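MxaA (Stigmatella aurantiaca, PDB 4W4T) reductively releases the myxalamid chain from a PKS-NRPS assembly line with NADPH, the piece described here being its terminal reductase domain of the short-chain dehydrogenase type. Local coordinates at residues N312-R317 / P396-S401; P276-L281 / G372-V377; Q306-V311 / G382-A387. All coordinates share one frame; numbering follows the deposited sequence.

Contact 1. Residues N312-R317 / P396-S401; sequences NPQFVR and PSVDAS
Val316 and Val398 form the close-packed half of this contact, their side chains meeting at about a right angle with CG2 of Val316 4.1 Å from CG1 of Val398. Both valines are buried, and Met321 and Tyr324 of helix 318-328 close around Val316. Next to them the other branch of Val398, CG2, lies 3.5 Å from ND2 of Asn312. With CG anti to the backbone N (chi1 -158°), the Asn312 amide reaches across and gives a weak bond from ND2 to the carbonyl O of Pro396 (3.1 Å), while Leu284 O is the stronger partner of ND2.

The solvent side is looser and polar. Here the side chain of Gln314, bent at chi2 (-119°), sets its amide against the backbone of Val398 at both ends: Val398 N gives a nearly straight bond to a lone pair of Gln314 OE1 (3.0 Å), and Gln314 NE2 reaches Val398 O only weakly (3.5 Å). Ser397, exposed, merely brushes OE1. Back on the buried side, Gln314 N donates to Asn312 OD1 from above the carbonyl plane, at 3.1 Å. That bond defines an Asx turn, set here in the loop that leaves strand 307-310 of the Rossmann sheet.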
loop_
_atom_site.group_PDB
_atom_site.type_symbol
_atom_site.label_atom_id
_atom_site.label_comp_id
_atom_site.label_asym_id
_atom_site.label_seq_id
_atom_site.Cartn_x
_atom_site.Cartn_y
_atom_site.Cartn_z
ATOM N N ASN A 312 9.297 2.573 -27.730
ATOM C CA ASN A 312 9.208 1.652 -28.849
ATOM C C ASN A 312 8.358 2.290 -29.945
ATOM O O ASN A 312 7.199 2.637 -29.709
ATOM C CB ASN A 312 8.620 0.318 -28.394
ATOM C CG ASN A 312 8.980 -0.825 -29.330
ATOM O OD1 ASN A 312 9.076 -0.635 -30.539
ATOM N ND2 ASN A 312 9.200 -2.005 -28.771
ATOM N N PRO A 313 8.934 2.459 -31.148
ATOM C CA PRO A 313 8.176 2.998 -32.285
ATOM C C PRO A 313 6.973 2.126 -32.659
ATOM O O PRO A 313 6.015 2.625 -33.253
ATOM C CB PRO A 313 9.209 3.011 -33.425
ATOM C CG PRO A 313 10.534 2.952 -32.745
ATOM C CD PRO A 313 10.316 2.121 -31.524
ATOM N N GLN A 314 7.028 0.842 -32.320
ATOM C CA GLN A 314 5.936 -0.084 -32.627
ATOM C C GLN A 314 5.163 -0.430 -31.354
ATOM O O GLN A 314 5.733 -0.976 -30.423
ATOM C CB GLN A 314 6.488 -1.361 -33.287
ATOM C CG GLN A 314 5.499 -2.551 -33.395
ATOM C CD GLN A 314 5.963 -3.814 -32.631
ATOM O OE1 GLN A 314 6.897 -3.768 -31.813
ATOM N NE2 GLN A 314 5.302 -4.950 -32.897
ATOM N N PHE A 315 3.882 -0.094 -31.289
ATOM C CA PHE A 315 3.084 -0.479 -30.118
ATOM C C PHE A 315 2.687 -1.951 -30.207
ATOM O O PHE A 315 2.745 -2.559 -31.275
ATOM C CB PHE A 315 1.823 0.394 -29.982
ATOM C CG PHE A 315 0.788 0.138 -31.052
ATOM C CD1 PHE A 315 -0.159 -0.871 -30.908
ATOM C CD2 PHE A 315 0.763 0.905 -32.200
ATOM C CE1 PHE A 315 -1.104 -1.110 -31.903
ATOM C CE2 PHE A 315 -0.180 0.672 -33.193
ATOM C CZ PHE A 315 -1.117 -0.332 -33.042
ATOM N N VAL A 316 2.273 -2.522 -29.086
ATOM C CA VAL A 316 1.707 -3.860 -29.107
ATOM C C VAL A 316 0.293 -3.747 -28.535
ATOM O O VAL A 316 0.036 -2.897 -27.687
ATOM C CB VAL A 316 2.579 -4.869 -28.297
ATOM C CG1 VAL A 316 2.572 -4.526 -26.829
ATOM C CG2 VAL A 316 2.095 -6.300 -28.506
ATOM N N ARG A 317 -0.634 -4.559 -29.035
ATOM C CA ARG A 317 -1.970 -4.589 -28.459
ATOM C C ARG A 317 -2.007 -5.622 -27.342
ATOM O O ARG A 317 -1.225 -6.568 -27.354
ATOM C CB ARG A 317 -3.014 -4.896 -29.538
ATOM C CG ARG A 317 -3.140 -3.766 -30.547
ATOM C CD ARG A 317 -4.076 -4.090 -31.683
ATOM N NE ARG A 317 -3.649 -5.278 -32.411
ATOM C CZ ARG A 317 -4.235 -6.461 -32.289
ATOM N NH1 ARG A 317 -5.265 -6.587 -31.468
ATOM N NH2 ARG A 317 -3.793 -7.505 -32.980
ATOM N N PRO A 396 14.235 -2.989 -30.309
ATOM C CA PRO A 396 13.715 -4.321 -30.635
ATOM C C PRO A 396 12.194 -4.314 -30.744
ATOM O O PRO A 396 11.507 -3.549 -30.068
ATOM C CB PRO A 396 14.181 -5.187 -29.462
ATOM C CG PRO A 396 15.374 -4.460 -28.895
ATOM C CD PRO A 396 15.106 -3.000 -29.124
ATOM N N SER A 397 11.677 -5.153 -31.634
ATOM C CA SER A 397 10.246 -5.345 -31.779
ATOM C C SER A 397 9.684 -6.163 -30.631
ATOM O O SER A 397 10.366 -7.037 -30.087
ATOM C CB SER A 397 9.926 -6.063 -33.095
ATOM O OG SER A 397 10.549 -5.413 -34.183
ATOM N N VAL A 398 8.434 -5.897 -30.275
ATOM C CA VAL A 398 7.755 -6.751 -29.313
ATOM C C VAL A 398 7.119 -7.888 -30.108
ATOM O O VAL A 398 6.281 -7.656 -30.983
ATOM C CB VAL A 398 6.705 -5.998 -28.500
ATOM C CG1 VAL A 398 5.999 -6.955 -27.519
ATOM C CG2 VAL A 398 7.358 -4.857 -27.734
ATOM N N ASP A 399 7.565 -9.105 -29.839
ATOM C CA ASP A 399 7.021 -10.275 -30.513
ATOM C C ASP A 399 7.121 -11.490 -29.603
ATOM O O ASP A 399 7.592 -11.381 -28.475
ATOM C CB ASP A 399 7.740 -10.526 -31.854
ATOM C CG ASP A 399 9.256 -10.610 -31.715
ATOM O OD1 ASP A 399 9.766 -11.017 -30.644
ATOM O OD2 ASP A 399 9.947 -10.275 -32.701
ATOM N N ALA A 400 6.673 -12.652 -30.080
ATOM C CA ALA A 400 6.704 -13.833 -29.229
ATOM C C ALA A 400 8.127 -14.137 -28.731
ATOM O O ALA A 400 8.320 -14.554 -27.597
ATOM C CB ALA A 400 6.104 -15.042 -29.969
ATOM N N SER A 401 9.124 -13.898 -29.575
ATOM C CA SER A 401 10.506 -14.155 -29.193
ATOM C C SER A 401 10.973 -13.277 -28.024
ATOM O O SER A 401 11.580 -13.788 -27.077
ATOM C CB SER A 401 11.442 -13.943 -30.389
ATOM O OG SER A 401 12.766 -14.319 -30.048
#

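Contact 2. Residues P276-L281 / G372-V377; sequences PSVDAL and GGPRMV
Ser277 and Val278 bring the chain out of a small two-stranded parallel sheet, formed by strands 274-277 and 333-336 apart from the main Rossmann sheet, and into contact with the loop segment 372-377. Ser277 keeps backbone hydrogen bonds with Leu335, and only grazes Gly372. From here on the two segments run in roughly the same direction, 34° apart.

Val278 lies against the carbonyl of Gly372: its CA makes a CA-H...O contact of 3.2 Å with Gly372 O. Its CG1 branch, turned to the backbone N side (chi1 -63°), packs on CD of Pro374 at 4.3 Å, and Tyr337 of helix 337-348 touches both side chains.

At Asp279 the backbone N bonds to the same oxygen, Gly372 O, at 3.0 Å, in the carbonyl plane and on a lone pair. The carboxylate folds back over the glycine, with OD2 3.3 Å from Gly372 CA, where any side chain would collide with it. A water receives a weak bond from Gly372 N and donates to OD2, tying the acid to the backbone N of Gly372. Gly373 follows with a positive phi, at which a CB would run into the carbonyl O of Gly372.

Ala280 points its methyl toward Met376, present as selenomethionine, whose extended chain carries SE to 3.6 Å from Ala280 CB. At Leu281 a second water closes the contact, donating one hydrogen to Leu281 O and one to Val377 O, each 2.8 Å away.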
loop_
_atom_site.group_PDB
_atom_site.type_symbol
_atom_site.label_atom_id
_atom_site.label_comp_id
_atom_site.label_asym_id
_atom_site.label_seq_id
_atom_site.Cartn_x
_atom_site.Cartn_y
_atom_site.Cartn_z
ATOM N N PRO A 276 -6.448 -8.754 -18.603
ATOM C CA PRO A 276 -7.462 -7.775 -18.998
ATOM C C PRO A 276 -7.373 -7.400 -20.464
ATOM O O PRO A 276 -6.267 -7.280 -20.996
ATOM C CB PRO A 276 -7.129 -6.567 -18.116
ATOM C CG PRO A 276 -5.653 -6.643 -17.959
ATOM C CD PRO A 276 -5.313 -8.110 -17.905
ATOM N N SER A 277 -8.513 -7.215 -21.116
ATOM C CA SER A 277 -8.492 -6.615 -22.435
ATOM C C SER A 277 -8.510 -5.107 -22.216
ATOM O O SER A 277 -9.489 -4.547 -21.733
ATOM C CB SER A 277 -9.671 -7.078 -23.300
ATOM O OG SER A 277 -10.908 -6.854 -22.654
ATOM N N VAL A 278 -7.390 -4.460 -22.499
ATOM C CA VAL A 278 -7.315 -3.014 -22.403
ATOM C C VAL A 278 -7.149 -2.480 -23.818
ATOM O O VAL A 278 -6.622 -3.181 -24.685
ATOM C CB VAL A 278 -6.163 -2.558 -21.496
ATOM C CG1 VAL A 278 -6.382 -3.055 -20.073
ATOM C CG2 VAL A 278 -4.835 -3.066 -22.027
ATOM N N ASP A 279 -7.625 -1.269 -24.078
ATOM C CA ASP A 279 -7.535 -0.754 -25.442
ATOM C C ASP A 279 -6.301 0.124 -25.682
ATOM O O ASP A 279 -6.177 0.728 -26.735
ATOM C CB ASP A 279 -8.799 0.026 -25.812
ATOM C CG ASP A 279 -9.172 1.069 -24.780
ATOM O OD1 ASP A 279 -8.273 1.575 -24.074
ATOM O OD2 ASP A 279 -10.375 1.396 -24.684
ATOM N N ALA A 280 -5.387 0.186 -24.717
ATOM C CA ALA A 280 -4.185 1.002 -24.882
ATOM C C ALA A 280 -3.256 0.477 -25.979
ATOM O O ALA A 280 -3.238 -0.719 -26.281
ATOM C CB ALA A 280 -3.427 1.088 -23.569
ATOM N N LEU A 281 -2.484 1.381 -26.576
ATOM C CA LEU A 281 -1.381 0.983 -27.444
ATOM C C LEU A 281 -0.151 0.800 -26.567
ATOM O O LEU A 281 0.565 1.768 -26.293
ATOM C CB LEU A 281 -1.107 2.032 -28.519
ATOM C CG LEU A 281 -2.322 2.509 -29.307
ATOM C CD1 LEU A 281 -1.933 3.616 -30.266
ATOM C CD2 LEU A 281 -2.955 1.339 -30.039
ATOM N N GLY A 372 -12.196 0.352 -21.151
ATOM C CA GLY A 372 -10.983 -0.050 -21.835
ATOM C C GLY A 372 -9.752 -0.049 -20.956
ATOM O O GLY A 372 -8.655 -0.318 -21.429
ATOM N N GLY A 373 -9.919 0.257 -19.676
ATOM C CA GLY A 373 -8.806 0.204 -18.749
ATOM C C GLY A 373 -8.083 1.533 -18.635
ATOM O O GLY A 373 -8.567 2.551 -19.122
ATOM N N PRO A 374 -6.917 1.525 -17.981
ATOM C CA PRO A 374 -6.132 2.725 -17.679
ATOM C C PRO A 374 -5.756 3.545 -18.911
ATOM O O PRO A 374 -5.416 2.973 -19.943
ATOM C CB PRO A 374 -4.879 2.155 -17.013
ATOM C CG PRO A 374 -5.326 0.868 -16.429
ATOM C CD PRO A 374 -6.293 0.315 -17.423
ATOM N N ARG A 375 -5.830 4.867 -18.789
ATOM C CA ARG A 375 -5.311 5.768 -19.809
ATOM C C ARG A 375 -3.800 5.647 -19.852
ATOM O O ARG A 375 -3.150 5.638 -18.809
ATOM C CB ARG A 375 -5.678 7.229 -19.512
ATOM C CG ARG A 375 -7.133 7.476 -19.138
ATOM C CD ARG A 375 -7.266 8.723 -18.258
ATOM N NE ARG A 375 -8.667 9.058 -18.016
ATOM C CZ ARG A 375 -9.080 10.072 -17.265
ATOM N NH1 ARG A 375 -8.196 10.869 -16.678
ATOM N NH2 ARG A 375 -10.380 10.291 -17.106
HETATM N N MSE A 376 -3.240 5.580 -21.052
HETATM C CA MSE A 376 -1.787 5.596 -21.199
HETATM C C MSE A 376 -1.375 6.646 -22.225
HETATM O O MSE A 376 -2.221 7.182 -22.943
HETATM C CB MSE A 376 -1.285 4.210 -21.582
HETATM C CG MSE A 376 -1.610 3.195 -20.501
HETATM SE SE MSE A 376 -0.937 1.431 -20.927
HETATM C CE MSE A 376 -2.082 0.374 -19.733
ATOM N N VAL A 377 -0.090 6.974 -22.268
ATOM C CA VAL A 377 0.371 7.984 -23.202
ATOM C C VAL A 377 0.949 7.339 -24.457
ATOM O O VAL A 377 1.572 6.285 -24.401
ATOM C CB VAL A 377 1.428 8.917 -22.555
ATOM C CG1 VAL A 377 2.592 8.122 -22.046
ATOM C CG2 VAL A 377 1.888 9.965 -23.547
HETATM O O HOH W 1 -11.504 2.863 -22.551
HETATM O O HOH W 2 0.150 3.845 -24.442
#

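Contact 3. Residues Q306-V311 / G382-A387; sequences QTYHLV and GDTLKA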
loop_
_atom_site.group_PDB
_atom_site.type_symbol
_atom_site.label_atom_id
_atom_site.label_comp_id
_atom_site.label_asym_id
_atom_site.label_seq_id
_atom_site.Cartn_x
_atom_site.Cartn_y
_atom_site.Cartn_z
ATOM N N GLN A 306 17.629 19.714 -27.102
ATOM C CA GLN A 306 16.562 18.910 -27.704
ATOM C C GLN A 306 15.946 17.914 -26.728
ATOM O O GLN A 306 16.508 17.636 -25.675
ATOM C CB GLN A 306 17.074 18.152 -28.928
ATOM C CG GLN A 306 17.780 19.025 -29.963
ATOM C CD GLN A 306 16.999 20.273 -30.292
ATOM O OE1 GLN A 306 15.854 20.210 -30.752
ATOM N NE2 GLN A 306 17.608 21.426 -30.042
ATOM N N THR A 307 14.787 17.367 -27.112
ATOM C CA THR A 307 14.060 16.394 -26.302
ATOM C C THR A 307 13.811 15.149 -27.141
ATOM O O THR A 307 13.455 15.262 -28.314
ATOM C CB THR A 307 12.720 16.993 -25.793
ATOM O OG1 THR A 307 13.005 18.067 -24.887
ATOM C CG2 THR A 307 11.836 15.934 -25.080
ATOM N N TYR A 308 14.017 13.965 -26.562
ATOM C CA TYR A 308 13.806 12.718 -27.291
ATOM C C TYR A 308 12.924 11.750 -26.521
ATOM O O TYR A 308 13.041 11.599 -25.305
ATOM C CB TYR A 308 15.147 12.056 -27.622
ATOM C CG TYR A 308 16.021 12.963 -28.456
ATOM C CD1 TYR A 308 15.892 12.999 -29.839
ATOM C CD2 TYR A 308 16.936 13.821 -27.854
ATOM C CE1 TYR A 308 16.676 13.846 -30.615
ATOM C CE2 TYR A 308 17.724 14.671 -28.617
ATOM C CZ TYR A 308 17.591 14.683 -29.993
ATOM O OH TYR A 308 18.369 15.532 -30.751
ATOM N N HIS A 309 12.024 11.108 -27.253
ATOM C CA HIS A 309 11.155 10.099 -26.675
ATOM C C HIS A 309 11.751 8.735 -26.912
ATOM O O HIS A 309 11.770 8.240 -28.044
ATOM C CB HIS A 309 9.757 10.197 -27.269
ATOM C CG HIS A 309 8.988 11.387 -26.793
ATOM N ND1 HIS A 309 7.848 11.844 -27.421
ATOM C CD2 HIS A 309 9.199 12.222 -25.745
ATOM C CE1 HIS A 309 7.385 12.900 -26.776
ATOM N NE2 HIS A 309 8.184 13.146 -25.751
ATOM N N LEU A 310 12.264 8.128 -25.848
ATOM C CA LEU A 310 12.887 6.822 -25.978
ATOM C C LEU A 310 11.836 5.760 -25.710
ATOM O O LEU A 310 11.794 5.149 -24.644
ATOM C CB LEU A 310 14.084 6.690 -25.036
ATOM C CG LEU A 310 15.095 7.826 -25.210
ATOM C CD1 LEU A 310 16.351 7.578 -24.358
ATOM C CD2 LEU A 310 15.457 8.000 -26.680
ATOM N N VAL A 311 10.977 5.586 -26.707
ATOM C CA VAL A 311 9.859 4.661 -26.663
ATOM C C VAL A 311 9.960 3.712 -27.841
ATOM O O VAL A 311 10.622 4.005 -28.832
ATOM C CB VAL A 311 8.511 5.400 -26.718
ATOM C CG1 VAL A 311 8.394 6.399 -25.542
ATOM C CG2 VAL A 311 8.375 6.137 -28.050
ATOM N N GLY A 382 9.915 10.450 -33.890
ATOM C CA GLY A 382 10.511 10.734 -35.182
ATOM C C GLY A 382 11.857 11.436 -35.090
ATOM O O GLY A 382 12.744 11.155 -35.895
ATOM N N ASP A 383 12.017 12.338 -34.119
ATOM C CA ASP A 383 13.302 13.026 -33.934
ATOM C C ASP A 383 14.385 12.081 -33.423
ATOM O O ASP A 383 15.553 12.187 -33.804
ATOM C CB ASP A 383 13.151 14.216 -32.986
ATOM C CG ASP A 383 12.256 15.294 -33.552
ATOM O OD1 ASP A 383 11.972 15.237 -34.768
ATOM O OD2 ASP A 383 11.839 16.195 -32.799
ATOM N N THR A 384 14.002 11.146 -32.563
ATOM C CA THR A 384 14.935 10.124 -32.122
ATOM C C THR A 384 15.351 9.225 -33.290
ATOM O O THR A 384 16.527 8.930 -33.473
ATOM C CB THR A 384 14.334 9.260 -31.022
ATOM O OG1 THR A 384 13.949 10.100 -29.918
ATOM C CG2 THR A 384 15.349 8.226 -30.561
ATOM N N LEU A 385 14.368 8.786 -34.071
ATOM C CA LEU A 385 14.646 7.885 -35.189
ATOM C C LEU A 385 15.661 8.510 -36.155
ATOM O O LEU A 385 16.649 7.864 -36.537
ATOM C CB LEU A 385 13.348 7.533 -35.912
ATOM C CG LEU A 385 13.402 6.309 -36.827
ATOM C CD1 LEU A 385 13.348 4.998 -36.021
ATOM C CD2 LEU A 385 12.274 6.368 -37.870
ATOM N N LYS A 386 15.435 9.768 -36.518
ATOM C CA LYS A 386 16.385 10.482 -37.379
ATOM C C LYS A 386 17.770 10.589 -36.757
ATOM O O LYS A 386 18.775 10.271 -37.404
ATOM C CB LYS A 386 15.881 11.885 -37.725
ATOM C CG LYS A 386 14.485 11.925 -38.302
ATOM C CD LYS A 386 14.156 13.282 -38.936
ATOM C CE LYS A 386 12.658 13.399 -39.236
ATOM N NZ LYS A 386 11.953 14.280 -38.258
ATOM N N ALA A 387 17.836 11.014 -35.499
ATOM C CA ALA A 387 19.126 11.251 -34.875
ATOM C C ALA A 387 19.939 9.954 -34.755
ATOM O O ALA A 387 21.170 9.988 -34.733
ATOM C CB ALA A 387 18.946 11.911 -33.493
HETATM O O HOH W 3 13.211 16.742 -30.690
#
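The ring of Tyr308 meets helix 382-387 by its edge, near whose plane lie Thr384 OG1 and the backbone carbonyl of Asp383, with Asp383 O 3.8 Å from CE1. Ala387 CB comes in obliquely, 4.1 Å from the same CE1, and no atom of the helix sits squarely over either face. CG stands beside the backbone N (chi1 -59°), which swings the ring along the helix flank, and Leu297 of helix 287-298 touches both Tyr308 and Ala387. The other flat group, the His309 imidazole, leads away from the helix and is held at both nitrogens, ND1 by Asp380 O and NE2 by Arg243 NH1.

Thr384 is the residue against which the strand leans. Its OG1 is 3.2 Å from Tyr308 CB and is hydrogen-bonded to Glu204 OE2, which also accepts from His309 N; the second carboxylate oxygen, OE1, accepts from Asp383 N. The Glu204 carboxylate thus joins the strand to the first turn of the helix, whose N-terminal dipole would probably stabilise its negative charge.

Strand 307-310 pairs in parallel with 239-248 in the Rossmann sheet, and helix 382-387 crosses strand 307-310 at 93°, the axes 7.1 Å apart at their closest. An alanine in place of Tyr308 would remove the ring and would probably open a gap beside Ala387, Leu297 and the Asp383 carbonyl, although the Glu204 bonds would still hold the first turn.

Leu310, the centre of an inverse gamma turn, sends CD2 to 3.9 Å from Thr384 CG2; its side chain is about 7 Å from that of Leu67, which binds NADPH in another crystal structure of this protein; no cofactor is bound here. At the other end of the strand a water donates to both Thr307 O (2.8 Å) and Asp383 OD2 (2.6 Å).

Along the chain the segments come in the order 276-281, 306-311, 312-317, 372-377, 382-387 and 396-401, and the three contacts interlace: each of the last three folds back on one of the first three. Contact 3 lies on the Rossmann sheet, and strand 307-310 leads through a turn into the loop of contact 1, whose centre is about 18 Å away. Contact 1 in turn touches contact 2, its centre about 16 Å off, where Phe315 CE1 packs 3.6 Å from Leu281 CD2. Contacts 2 and 3 are farthest apart, about 24 Å between centres. The C-terminal part of the chain, by loop segment 372-377, helix 382-388 and the loop before helix 400-412, thus packs on both the Rossmann sheet and segments beside the small sheet 274-277/333-336.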